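Local coordinates for Aureochrome1-like protein (Ochromonas danica, PDB 6I20) that probably acts as a blue-light photoreceptor, holding flavin mononucleotide in a LOV-type PAS domain, at residues Q16-S21 with N111-Q116; R54-P59 with L83-K88. One frame throughout, in Å; residues are numbered along the deposited sequence.

Contact 1. Residues Q16-S21 with N111-Q116. With FMN (flavin mononucleotide), chain E.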
ATOM      1  N   GLN A  16       1.668   9.153   9.163  1.00 17.87           N
ATOM      2  CA  GLN A  16       1.901   8.754   7.799  1.00 17.60           C
ATOM      3  C   GLN A  16       0.777   7.936   7.197  1.00 16.37           C
ATOM      4  O   GLN A  16      -0.192   7.587   7.894  1.00 15.96           O
ATOM      5  CB  GLN A  16       3.244   8.017   7.719  1.00 19.17           C
ATOM      6  CG  GLN A  16       4.410   8.865   8.204  1.00 22.15           C
ATOM      7  CD  GLN A  16       4.612  10.132   7.392  1.00 22.30           C
ATOM      8  OE1 GLN A  16       4.743  10.082   6.178  1.00 24.06           O
ATOM      9  NE2 GLN A  16       4.612  11.283   8.068  1.00 26.72           N
ATOM     10  N   ASN A  17       0.863   7.678   5.896  1.00 16.63           N
ATOM     11  CA  ASN A  17      -0.215   6.976   5.158  1.00 16.06           C
ATOM     12  C   ASN A  17       0.231   5.535   4.992  1.00 15.78           C
ATOM     13  O   ASN A  17       1.198   5.262   4.309  1.00 16.46           O
ATOM     14  CB  ASN A  17      -0.409   7.548   3.737  1.00 18.19           C
ATOM     15  CG  ASN A  17      -0.601   9.029   3.730  1.00 20.85           C
ATOM     16  OD1 ASN A  17      -1.155   9.598   4.668  1.00 22.00           O
ATOM     17  ND2 ASN A  17      -0.132   9.673   2.673  1.00 23.63           N
ATOM     18  N   PHE A  18      -0.477   4.590   5.590  1.00 13.90           N
ATOM     19  CA  PHE A  18      -0.099   3.217   5.443  1.00 13.67           C
ATOM     20  C   PHE A  18      -1.271   2.316   5.776  1.00 13.45           C
ATOM     21  O   PHE A  18      -2.231   2.727   6.441  1.00 14.14           O
ATOM     22  CB  PHE A  18       1.134   2.878   6.323  1.00 14.90           C
ATOM     23  CG  PHE A  18       0.856   2.914   7.806  1.00 14.48           C
ATOM     24  CD1 PHE A  18       0.935   4.124   8.497  1.00 14.99           C
ATOM     25  CD2 PHE A  18       0.441   1.768   8.501  1.00 15.51           C
ATOM     26  CE1 PHE A  18       0.652   4.186   9.859  1.00 15.65           C
ATOM     27  CE2 PHE A  18       0.149   1.842   9.866  1.00 17.46           C
ATOM     28  CZ  PHE A  18       0.225   3.059  10.524  1.00 17.05           C
ATOM     29  N   VAL A  19      -1.117   1.062   5.327  1.00 13.15           N
ATOM     30  CA  VAL A  19      -2.006  -0.031   5.670  1.00 12.93           C
ATOM     31  C   VAL A  19      -1.192  -1.265   6.003  1.00 12.74           C
ATOM     32  O   VAL A  19      -0.023  -1.376   5.622  1.00 13.12           O
ATOM     33  CB  VAL A  19      -2.996  -0.399   4.531  1.00 13.84           C
ATOM     34  CG1 VAL A  19      -3.881   0.783   4.193  1.00 14.75           C
ATOM     35  CG2 VAL A  19      -2.289  -0.906   3.324  1.00 14.53           C
ATOM     36  N   ILE A  20      -1.816  -2.169   6.741  1.00 12.92           N
ATOM     37  CA  ILE A  20      -1.280  -3.493   7.051  0.50 12.72           C
ATOM     38  C   ILE A  20      -2.265  -4.520   6.487  1.00 12.80           C
ATOM     39  O   ILE A  20      -3.478  -4.391   6.739  1.00 12.95           O
ATOM     40  CB  ILE A  20      -1.167  -3.698   8.586  0.50 14.19           C
ATOM     41  CG1 ILE A  20      -0.418  -2.520   9.226  0.50 14.24           C
ATOM     42  CG2 ILE A  20      -0.483  -5.014   8.872  0.50 14.85           C
ATOM     43  CD1 ILE A  20       0.989  -2.355   8.704  0.50 13.90           C
ATOM     44  N   SER A  21      -1.758  -5.526   5.759  1.00 12.06           N
ATOM     45  CA  SER A  21      -2.608  -6.598   5.242  1.00 12.44           C
ATOM     46  C   SER A  21      -2.245  -7.911   5.915  1.00 13.23           C
ATOM     47  O   SER A  21      -1.179  -8.029   6.550  1.00 13.97           O
ATOM     48  CB  SER A  21      -2.471  -6.764   3.726  1.00 14.64           C
ATOM     49  OG  SER A  21      -1.255  -7.442   3.383  1.00 15.32           O
ATOM     50  N   ASN A 111       2.544 -10.346   8.198  1.00 14.42           N
ATOM     51  CA  ASN A 111       1.727  -9.274   7.639  1.00 13.78           C
ATOM     52  C   ASN A 111       2.516  -8.596   6.530  1.00 13.18           C
ATOM     53  O   ASN A 111       3.750  -8.752   6.442  1.00 14.34           O
ATOM     54  CB  ASN A 111       1.341  -8.212   8.693  1.00 14.27           C
ATOM     55  CG  ASN A 111       0.366  -8.718   9.736  1.00 14.67           C
ATOM     56  OD1 ASN A 111       0.746  -8.960  10.898  1.00 15.88           O
ATOM     57  ND2 ASN A 111      -0.912  -8.857   9.370  1.00 15.38           N
ATOM     58  N   TYR A 112       1.831  -7.800   5.697  1.00 13.09           N
ATOM     59  CA  TYR A 112       2.518  -6.867   4.825  1.00 12.84           C
ATOM     60  C   TYR A 112       2.201  -5.440   5.211  1.00 12.68           C
ATOM     61  O   TYR A 112       1.079  -5.134   5.639  1.00 13.48           O
ATOM     62  CB  TYR A 112       2.109  -7.065   3.354  1.00 13.75           C
ATOM     63  CG  TYR A 112       2.569  -8.378   2.796  1.00 14.76           C
ATOM     64  CD1 TYR A 112       3.868  -8.562   2.375  1.00 16.17           C
ATOM     65  CD2 TYR A 112       1.698  -9.437   2.644  1.00 16.56           C
ATOM     66  CE1 TYR A 112       4.293  -9.779   1.881  1.00 17.85           C
ATOM     67  CE2 TYR A 112       2.125 -10.653   2.138  1.00 18.41           C
ATOM     68  CZ  TYR A 112       3.417 -10.839   1.771  1.00 18.77           C
ATOM     69  OH  TYR A 112       3.821 -12.071   1.275  1.00 22.54           O
ATOM     70  N   LEU A 113       3.214  -4.584   5.079  1.00 13.22           N
ATOM     71  CA  LEU A 113       3.091  -3.166   5.273  1.00 13.40           C
ATOM     72  C   LEU A 113       3.077  -2.502   3.914  1.00 13.25           C
ATOM     73  O   LEU A 113       3.923  -2.813   3.079  1.00 14.96           O
ATOM     74  CB  LEU A 113       4.315  -2.658   6.061  1.00 14.65           C
ATOM     75  CG  LEU A 113       4.470  -1.152   6.209  1.00 15.53           C
ATOM     76  CD1 LEU A 113       3.332  -0.583   7.015  1.00 16.49           C
ATOM     77  CD2 LEU A 113       5.821  -0.836   6.845  1.00 16.67           C
ATOM     78  N   GLY A 114       2.159  -1.554   3.719  1.00 12.70           N
ATOM     79  CA  GLY A 114       2.176  -0.739   2.512  1.00 13.11           C
ATOM     80  C   GLY A 114       2.122   0.714   2.898  1.00 13.40           C
ATOM     81  O   GLY A 114       1.284   1.117   3.703  1.00 15.88           O
ATOM     82  N   VAL A 115       3.065   1.495   2.390  1.00 13.05           N
ATOM     83  CA  VAL A 115       3.154   2.918   2.686  1.00 14.14           C
ATOM     84  C   VAL A 115       2.959   3.705   1.405  1.00 14.05           C
ATOM     85  O   VAL A 115       3.684   3.474   0.427  1.00 14.56           O
ATOM     86  CB  VAL A 115       4.529   3.270   3.331  1.00 14.88           C
ATOM     87  CG1 VAL A 115       4.627   4.778   3.593  1.00 16.04           C
ATOM     88  CG2 VAL A 115       4.778   2.429   4.595  1.00 15.99           C
ATOM     89  N   GLN A 116       1.998   4.626   1.402  1.00 14.14           N
ATOM     90  CA  GLN A 116       1.630   5.377   0.210  1.00 14.95           C
ATOM     91  C   GLN A 116       2.135   6.809   0.335  1.00 17.02           C
ATOM     92  O   GLN A 116       1.934   7.466   1.341  1.00 19.78           O
ATOM     93  CB  GLN A 116       0.109   5.411   0.040  1.00 15.36           C
ATOM     94  CG  GLN A 116      -0.508   4.047  -0.159  1.00 15.77           C
ATOM     95  CD  GLN A 116      -0.779   3.223   1.077  1.00 15.26           C
ATOM     96  OE1 GLN A 116      -0.732   3.718   2.220  1.00 16.39           O
ATOM     97  NE2 GLN A 116      -1.124   1.917   0.864  1.00 16.90           N
TER
HETATM   98  N1  FMN E 401      -2.231  -1.304  -4.688  1.00 14.14           N
HETATM   99  C2  FMN E 401      -2.477  -0.017  -5.015  1.00 15.04           C
HETATM  100  O2  FMN E 401      -2.838   0.234  -6.189  1.00 15.88           O
HETATM  101  N3  FMN E 401      -2.373   1.009  -4.136  1.00 14.04           N
HETATM  102  C4  FMN E 401      -1.978   0.813  -2.841  1.00 13.47           C
HETATM  103  O4  FMN E 401      -1.825   1.800  -2.074  1.00 14.05           O
HETATM  104  C4A FMN E 401      -1.739  -0.530  -2.433  1.00 12.54           C
HETATM  105  N5  FMN E 401      -1.365  -0.797  -1.141  1.00 12.87           N
HETATM  106  C5A FMN E 401      -1.064  -2.081  -0.826  1.00 12.63           C
HETATM  107  C6  FMN E 401      -0.651  -2.398   0.487  1.00 12.73           C
HETATM  108  C7  FMN E 401      -0.339  -3.665   0.856  1.00 13.05           C
HETATM  109  C7M FMN E 401       0.142  -3.970   2.293  1.00 14.11           C
HETATM  110  C8  FMN E 401      -0.426  -4.743  -0.090  1.00 14.41           C
HETATM  111  C8M FMN E 401      -0.070  -6.141   0.300  1.00 15.82           C
HETATM  112  C9  FMN E 401      -0.828  -4.462  -1.373  1.00 13.87           C
HETATM  113  C9A FMN E 401      -1.126  -3.171  -1.784  1.00 13.55           C
HETATM  114  N10 FMN E 401      -1.601  -2.895  -3.092  1.00 13.93           N
HETATM  115  C10 FMN E 401      -1.837  -1.593  -3.427  1.00 13.77           C
HETATM  116  C1' FMN E 401      -1.598  -3.920  -4.129  1.00 14.58           C
HETATM  117  C2' FMN E 401      -2.883  -4.743  -4.263  1.00 14.93           C
HETATM  118  O2' FMN E 401      -3.434  -4.944  -2.952  1.00 16.28           O
HETATM  119  C3' FMN E 401      -2.553  -6.093  -4.881  1.00 18.57           C
HETATM  120  O3' FMN E 401      -1.532  -6.781  -4.139  1.00 19.98           O
HETATM  121  C4' FMN E 401      -2.140  -6.043  -6.334  1.00 21.25           C
HETATM  122  O4' FMN E 401      -3.150  -5.317  -7.057  1.00 22.00           O
HETATM  123  C5' FMN E 401      -2.048  -7.486  -6.933  1.00 23.93           C
HETATM  124  O5' FMN E 401      -3.123  -8.329  -6.399  1.00 26.31           O
HETATM  125  P   FMN E 401      -3.579  -9.583  -7.304  0.80 27.53           P
HETATM  126  O1P FMN E 401      -4.717 -10.210  -6.598  0.80 27.92           O
HETATM  127  O2P FMN E 401      -3.940  -9.034  -8.623  0.80 31.40           O
HETATM  128  O3P FMN E 401      -2.330 -10.452  -7.359  0.80 31.28           O
HETATM  129  O   HOH W   1       2.839   8.423   3.977  1.00 31.49           O
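V19 and G114 exchange backbone hydrogen bonds in both directions, V19 N to G114 O and G114 N to V19 O, each 2.9 Å, at the middle of an antiparallel pair in the PAS-fold sheet. S21 and Y112 form the next hydrogen-bonded pair. There S21 O is gripped twice: Y112 N (3.1 Å) and the side-chain ND2 of N111 (3.0 Å) reach it from opposite faces of its carbonyl plane. N111 OD1 meanwhile bonds Y5. At the other end Q116 N donates to N17 O, while a water links N17 N to Q116 O. In Q116, chi1 (-62°) sets CG beside the backbone N and the bend at chi2 (82°) turns CD back toward F18. Its NE2 donates to FMN O4 at 3.0 Å and only weakly to N5, and OE1 rests 3.3 Å from F18 CA. Q116 probably corresponds to the glutamine whose amide rearranges in LOV photochemistry. V19, S21, Y112 and G114, the last without a side chain, form the flavin-side face. G114 lies against the dimethylbenzene end of the flavin, where a beta carbon would collide with FMN C6. V19 CG2 packs on that same C6, and S21 OG, hydrogen-bonded to N28, approaches the ring edge of Y112. The opposite face carries F18, I20, L113 and V115. L113 CD1 meets F18 CD2 obliquely at 4.0 Å, and helix 6-13 packs on F18, I20 and L113. Farther along, V115 CG2 stands 4.1 Å from F18 CB.

Contact 2. Residues R54-P59 with L83-K88. With FMN (flavin mononucleotide), chain E.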
ATOM      1  N   ARG A  54      -6.519  -3.264  -3.988  1.00 15.68           N
ATOM      2  CA  ARG A  54      -6.690  -3.041  -5.401  1.00 16.52           C
ATOM      3  C   ARG A  54      -7.866  -2.136  -5.713  1.00 16.18           C
ATOM      4  O   ARG A  54      -8.002  -1.701  -6.861  1.00 17.03           O
ATOM      5  CB  ARG A  54      -6.812  -4.351  -6.169  1.00 17.74           C
ATOM      6  CG  ARG A  54      -8.153  -5.024  -6.055  1.00 18.96           C
ATOM      7  CD  ARG A  54      -8.270  -6.240  -6.960  1.00 20.43           C
ATOM      8  NE  ARG A  54      -7.414  -7.334  -6.569  1.00 20.14           N
ATOM      9  CZ  ARG A  54      -7.699  -8.211  -5.614  1.00 18.98           C
ATOM     10  NH1 ARG A  54      -8.841  -8.171  -4.944  1.00 19.44           N
ATOM     11  NH2 ARG A  54      -6.814  -9.158  -5.316  1.00 20.09           N
ATOM     12  N   PHE A  55      -8.768  -1.886  -4.768  1.00 16.08           N
ATOM     13  CA  PHE A  55      -9.844  -0.918  -4.998  1.00 15.64           C
ATOM     14  C   PHE A  55      -9.387   0.486  -5.374  1.00 15.34           C
ATOM     15  O   PHE A  55     -10.157   1.306  -5.870  1.00 15.98           O
ATOM     16  CB  PHE A  55     -10.877  -0.868  -3.837  1.00 16.24           C
ATOM     17  CG  PHE A  55     -10.322  -0.340  -2.531  1.00 16.16           C
ATOM     18  CD1 PHE A  55     -10.186   1.021  -2.317  1.00 17.55           C
ATOM     19  CD2 PHE A  55      -9.944  -1.207  -1.514  1.00 17.24           C
ATOM     20  CE1 PHE A  55      -9.675   1.489  -1.126  1.00 18.80           C
ATOM     21  CE2 PHE A  55      -9.407  -0.728  -0.330  1.00 18.00           C
ATOM     22  CZ  PHE A  55      -9.246   0.615  -0.146  1.00 18.16           C
ATOM     23  N   LEU A  56      -8.111   0.757  -5.106  1.00 13.90           N
ATOM     24  CA  LEU A  56      -7.489   2.038  -5.518  1.00 14.89           C
ATOM     25  C   LEU A  56      -7.119   2.113  -6.981  1.00 14.94           C
ATOM     26  O   LEU A  56      -6.770   3.174  -7.478  1.00 15.69           O
ATOM     27  CB  LEU A  56      -6.280   2.345  -4.641  1.00 15.04           C
ATOM     28  CG  LEU A  56      -6.555   2.571  -3.174  1.00 15.44           C
ATOM     29  CD1 LEU A  56      -5.239   2.829  -2.440  1.00 16.37           C
ATOM     30  CD2 LEU A  56      -7.512   3.731  -2.929  1.00 17.24           C
ATOM     31  N   GLN A  57      -7.212   0.984  -7.691  1.00 14.91           N
ATOM     32  CA  GLN A  57      -6.779   0.952  -9.091  1.00 16.05           C
ATOM     33  C   GLN A  57      -7.957   1.182 -10.033  1.00 17.05           C
ATOM     34  O   GLN A  57      -9.098   0.923  -9.670  1.00 19.02           O
ATOM     35  CB  GLN A  57      -6.127  -0.389  -9.379  1.00 16.01           C
ATOM     36  CG  GLN A  57      -4.888  -0.646  -8.504  1.00 15.45           C
ATOM     37  CD  GLN A  57      -4.461  -2.090  -8.458  1.00 16.53           C
ATOM     38  OE1 GLN A  57      -4.921  -2.938  -9.254  1.00 17.46           O
ATOM     39  NE2 GLN A  57      -3.533  -2.405  -7.522  1.00 16.76           N
ATOM     40  N   GLY A  58      -7.655   1.636 -11.229  1.00 16.42           N
ATOM     41  CA  GLY A  58      -8.697   1.924 -12.214  1.00 17.10           C
ATOM     42  C   GLY A  58      -8.151   1.868 -13.608  1.00 17.49           C
ATOM     43  O   GLY A  58      -7.033   1.395 -13.848  1.00 17.38           O
ATOM     44  N   PRO A  59      -8.934   2.343 -14.578  1.00 18.38           N
ATOM     45  CA  PRO A  59      -8.591   2.134 -15.988  1.00 20.05           C
ATOM     46  C   PRO A  59      -7.267   2.710 -16.434  1.00 21.49           C
ATOM     47  O   PRO A  59      -6.671   2.173 -17.352  1.00 23.51           O
ATOM     48  CB  PRO A  59      -9.736   2.830 -16.729  1.00 21.59           C
ATOM     49  CG  PRO A  59     -10.828   2.799 -15.797  1.00 21.28           C
ATOM     50  CD  PRO A  59     -10.294   2.902 -14.414  1.00 19.09           C
ATOM     51  N   LEU A  83       2.444   4.316  -9.251  1.00 16.88           N
ATOM     52  CA  LEU A  83       1.274   3.986 -10.085  1.00 17.16           C
ATOM     53  C   LEU A  83       0.137   4.933  -9.809  1.00 17.44           C
ATOM     54  O   LEU A  83       0.044   5.553  -8.761  1.00 17.19           O
ATOM     55  CB  LEU A  83       0.872   2.522  -9.911  1.00 17.25           C
ATOM     56  CG  LEU A  83      -0.009   2.127  -8.735  1.00 16.47           C
ATOM     57  CD1 LEU A  83      -0.355   0.631  -8.806  1.00 17.92           C
ATOM     58  CD2 LEU A  83       0.616   2.406  -7.375  1.00 17.14           C
ATOM     59  N   LEU A  84      -0.773   5.006 -10.795  1.00 17.18           N
ATOM     60  CA  LEU A  84      -1.935   5.868 -10.674  1.00 17.56           C
ATOM     61  C   LEU A  84      -3.012   5.194  -9.842  1.00 17.11           C
ATOM     62  O   LEU A  84      -3.352   4.037 -10.094  1.00 16.60           O
ATOM     63  CB  LEU A  84      -2.458   6.202 -12.068  1.00 19.67           C
ATOM     64  CG  LEU A  84      -3.447   7.371 -12.102  1.00 21.39           C
ATOM     65  CD1 LEU A  84      -2.739   8.710 -11.905  1.00 23.27           C
ATOM     66  CD2 LEU A  84      -4.247   7.374 -13.409  1.00 23.72           C
ATOM     67  N   ASN A  85      -3.522   5.915  -8.862  1.00 15.53           N
ATOM     68  CA  ASN A  85      -4.594   5.413  -8.018  1.00 14.92           C
ATOM     69  C   ASN A  85      -5.750   6.424  -8.032  1.00 15.90           C
ATOM     70  O   ASN A  85      -5.638   7.552  -8.497  1.00 17.67           O
ATOM     71  CB  ASN A  85      -4.121   5.199  -6.573  1.00 14.90           C
ATOM     72  CG  ASN A  85      -3.429   3.882  -6.306  1.00 15.24           C
ATOM     73  OD1 ASN A  85      -3.022   3.685  -5.133  1.00 15.28           O
ATOM     74  ND2 ASN A  85      -3.347   2.948  -7.247  1.00 15.25           N
ATOM     75  N   TYR A  86      -6.884   5.926  -7.549  1.00 15.43           N
ATOM     76  CA  TYR A  86      -8.180   6.601  -7.602  1.00 16.35           C
ATOM     77  C   TYR A  86      -8.752   6.741  -6.188  1.00 16.39           C
ATOM     78  O   TYR A  86      -8.792   5.765  -5.416  1.00 16.99           O
ATOM     79  CB  TYR A  86      -9.185   5.772  -8.420  1.00 16.78           C
ATOM     80  CG  TYR A  86      -8.893   5.750  -9.904  1.00 17.61           C
ATOM     81  CD1 TYR A  86      -7.845   4.998 -10.417  1.00 17.94           C
ATOM     82  CD2 TYR A  86      -9.686   6.461 -10.799  1.00 19.39           C
ATOM     83  CE1 TYR A  86      -7.570   4.972 -11.763  1.00 19.23           C
ATOM     84  CE2 TYR A  86      -9.428   6.411 -12.156  1.00 19.85           C
ATOM     85  CZ  TYR A  86      -8.345   5.673 -12.628  1.00 20.84           C
ATOM     86  OH  TYR A  86      -7.992   5.617 -13.985  1.00 23.67           O
ATOM     87  N   ARG A  87      -9.218   7.948  -5.867  1.00 16.42           N
ATOM     88  CA  ARG A  87      -9.920   8.192  -4.608  1.00 15.30           C
ATOM     89  C   ARG A  87     -11.370   7.735  -4.742  1.00 17.26           C
ATOM     90  O   ARG A  87     -11.865   7.451  -5.842  1.00 18.11           O
ATOM     91  CB  ARG A  87      -9.888   9.677  -4.264  1.00 17.40           C
ATOM     92  CG  ARG A  87      -8.474  10.221  -4.115  1.00 18.56           C
ATOM     93  CD  ARG A  87      -8.499  11.590  -3.453  1.00 19.57           C
ATOM     94  NE  ARG A  87      -7.161  12.173  -3.303  1.00 20.16           N
ATOM     95  CZ  ARG A  87      -6.498  12.787  -4.278  1.00 21.34           C
ATOM     96  NH1 ARG A  87      -7.043  12.906  -5.493  1.00 22.89           N
ATOM     97  NH2 ARG A  87      -5.294  13.291  -4.051  1.00 22.79           N
ATOM     98  N   LYS A  88     -12.088   7.728  -3.617  1.00 16.77           N
ATOM     99  CA  LYS A  88     -13.497   7.333  -3.592  0.70 17.93           C
ATOM    100  C   LYS A  88     -14.283   8.204  -4.558  1.00 19.21           C
ATOM    101  O   LYS A  88     -15.211   7.696  -5.201  1.00 20.82           O
ATOM    102  CB  LYS A  88     -14.060   7.422  -2.152  0.70 18.46           C
ATOM    103  CG  LYS A  88     -15.483   6.881  -2.039  0.70 19.44           C
ATOM    104  CD  LYS A  88     -15.951   6.570  -0.631  0.70 20.36           C
ATOM    105  CE  LYS A  88     -16.155   7.816   0.180  0.70 20.67           C
ATOM    106  NZ  LYS A  88     -16.724   7.497   1.522  0.70 20.04           N
TER
HETATM  107  N1  FMN E 401      -2.231  -1.304  -4.688  1.00 14.14           N
HETATM  108  C2  FMN E 401      -2.477  -0.017  -5.015  1.00 15.04           C
HETATM  109  O2  FMN E 401      -2.838   0.234  -6.189  1.00 15.88           O
HETATM  110  N3  FMN E 401      -2.373   1.009  -4.136  1.00 14.04           N
HETATM  111  C4  FMN E 401      -1.978   0.813  -2.841  1.00 13.47           C
HETATM  112  O4  FMN E 401      -1.825   1.800  -2.074  1.00 14.05           O
HETATM  113  C4A FMN E 401      -1.739  -0.530  -2.433  1.00 12.54           C
HETATM  114  N5  FMN E 401      -1.365  -0.797  -1.141  1.00 12.87           N
HETATM  115  C5A FMN E 401      -1.064  -2.081  -0.826  1.00 12.63           C
HETATM  116  C6  FMN E 401      -0.651  -2.398   0.487  1.00 12.73           C
HETATM  117  C7  FMN E 401      -0.339  -3.665   0.856  1.00 13.05           C
HETATM  118  C7M FMN E 401       0.142  -3.970   2.293  1.00 14.11           C
HETATM  119  C8  FMN E 401      -0.426  -4.743  -0.090  1.00 14.41           C
HETATM  120  C8M FMN E 401      -0.070  -6.141   0.300  1.00 15.82           C
HETATM  121  C9  FMN E 401      -0.828  -4.462  -1.373  1.00 13.87           C
HETATM  122  C9A FMN E 401      -1.126  -3.171  -1.784  1.00 13.55           C
HETATM  123  N10 FMN E 401      -1.601  -2.895  -3.092  1.00 13.93           N
HETATM  124  C10 FMN E 401      -1.837  -1.593  -3.427  1.00 13.77           C
HETATM  125  C1' FMN E 401      -1.598  -3.920  -4.129  1.00 14.58           C
HETATM  126  C2' FMN E 401      -2.883  -4.743  -4.263  1.00 14.93           C
HETATM  127  O2' FMN E 401      -3.434  -4.944  -2.952  1.00 16.28           O
HETATM  128  C3' FMN E 401      -2.553  -6.093  -4.881  1.00 18.57           C
HETATM  129  O3' FMN E 401      -1.532  -6.781  -4.139  1.00 19.98           O
HETATM  130  C4' FMN E 401      -2.140  -6.043  -6.334  1.00 21.25           C
HETATM  131  O4' FMN E 401      -3.150  -5.317  -7.057  1.00 22.00           O
HETATM  132  C5' FMN E 401      -2.048  -7.486  -6.933  1.00 23.93           C
HETATM  133  O5' FMN E 401      -3.123  -8.329  -6.399  1.00 26.31           O
HETATM  134  P   FMN E 401      -3.579  -9.583  -7.304  0.80 27.53           P
HETATM  135  O1P FMN E 401      -4.717 -10.210  -6.598  0.80 27.92           O
HETATM  136  O2P FMN E 401      -3.940  -9.034  -8.623  0.80 31.40           O
HETATM  137  O3P FMN E 401      -2.330 -10.452  -7.359  0.80 31.28           O
HETATM  138  O   HOH W   2     -10.859   3.986  -5.480  1.00 19.86           O
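L56 O accepts a hydrogen bond from Y86 N (2.8 Å), joining the 3-10 turn of the LOV signature NCRFLQ to edge strand 79-86 of the PAS fold. Around this bond two amides hold the flavin. In N85, chi1 (-84°) sets CG beside the backbone N and chi2 (179°) puts OD1 anti to CA; OD1 accepts from FMN N3 at 2.9 Å in an almost straight bond (177°), and ND2 donates to FMN O2. That ND2 also donates to L84 O, and OD1 accepts from N95, which should fix the amide's rotation. An alanine here would probably leave FMN N3 without its acceptor, O2 with one donor fewer and N95 ND2 without its mate, holding the pyrimidine edge less firmly. Q57 lies alongside N85, pointing the same way; its chain runs out straight, chi2 setting CD anti to CA, and NE2 donates to FMN O2 and ribityl O4', each at 3.0 Å. R54 NH2 binds phosphate oxygen O1P, while its NH1 makes a salt bridge with D27. The Y86 ring lies obliquely against Q57, G58 and P59, with L56 O in plane at its edge, OH bonded to E60 N and CE1 3.3 Å from G58 CA.

Overall arrangement
Both contacts lie in one PAS domain and grip the same FMN, with centres about 16 Å apart and nearest atoms about 5 Å apart. Along the chain the order is 16-21, 54-59, 83-88, 111-116, so both segments of contact 2 fall between those of contact 1. The antiparallel sheet connects them: contact 1 joins neighbouring strands 18-21 and 109-119, and strand 92-103 separates these from strand 79-86 of contact 2. Contact 1 meets the dimethylbenzene end and the N5-O4 side of the flavin, whereas contact 2 takes the pyrimidine edge, ribityl chain and phosphate. The flavin thus bridges the inner strands and the signature turn, consistent with a LOV photosensor whose flavin changes probably reach the sheet.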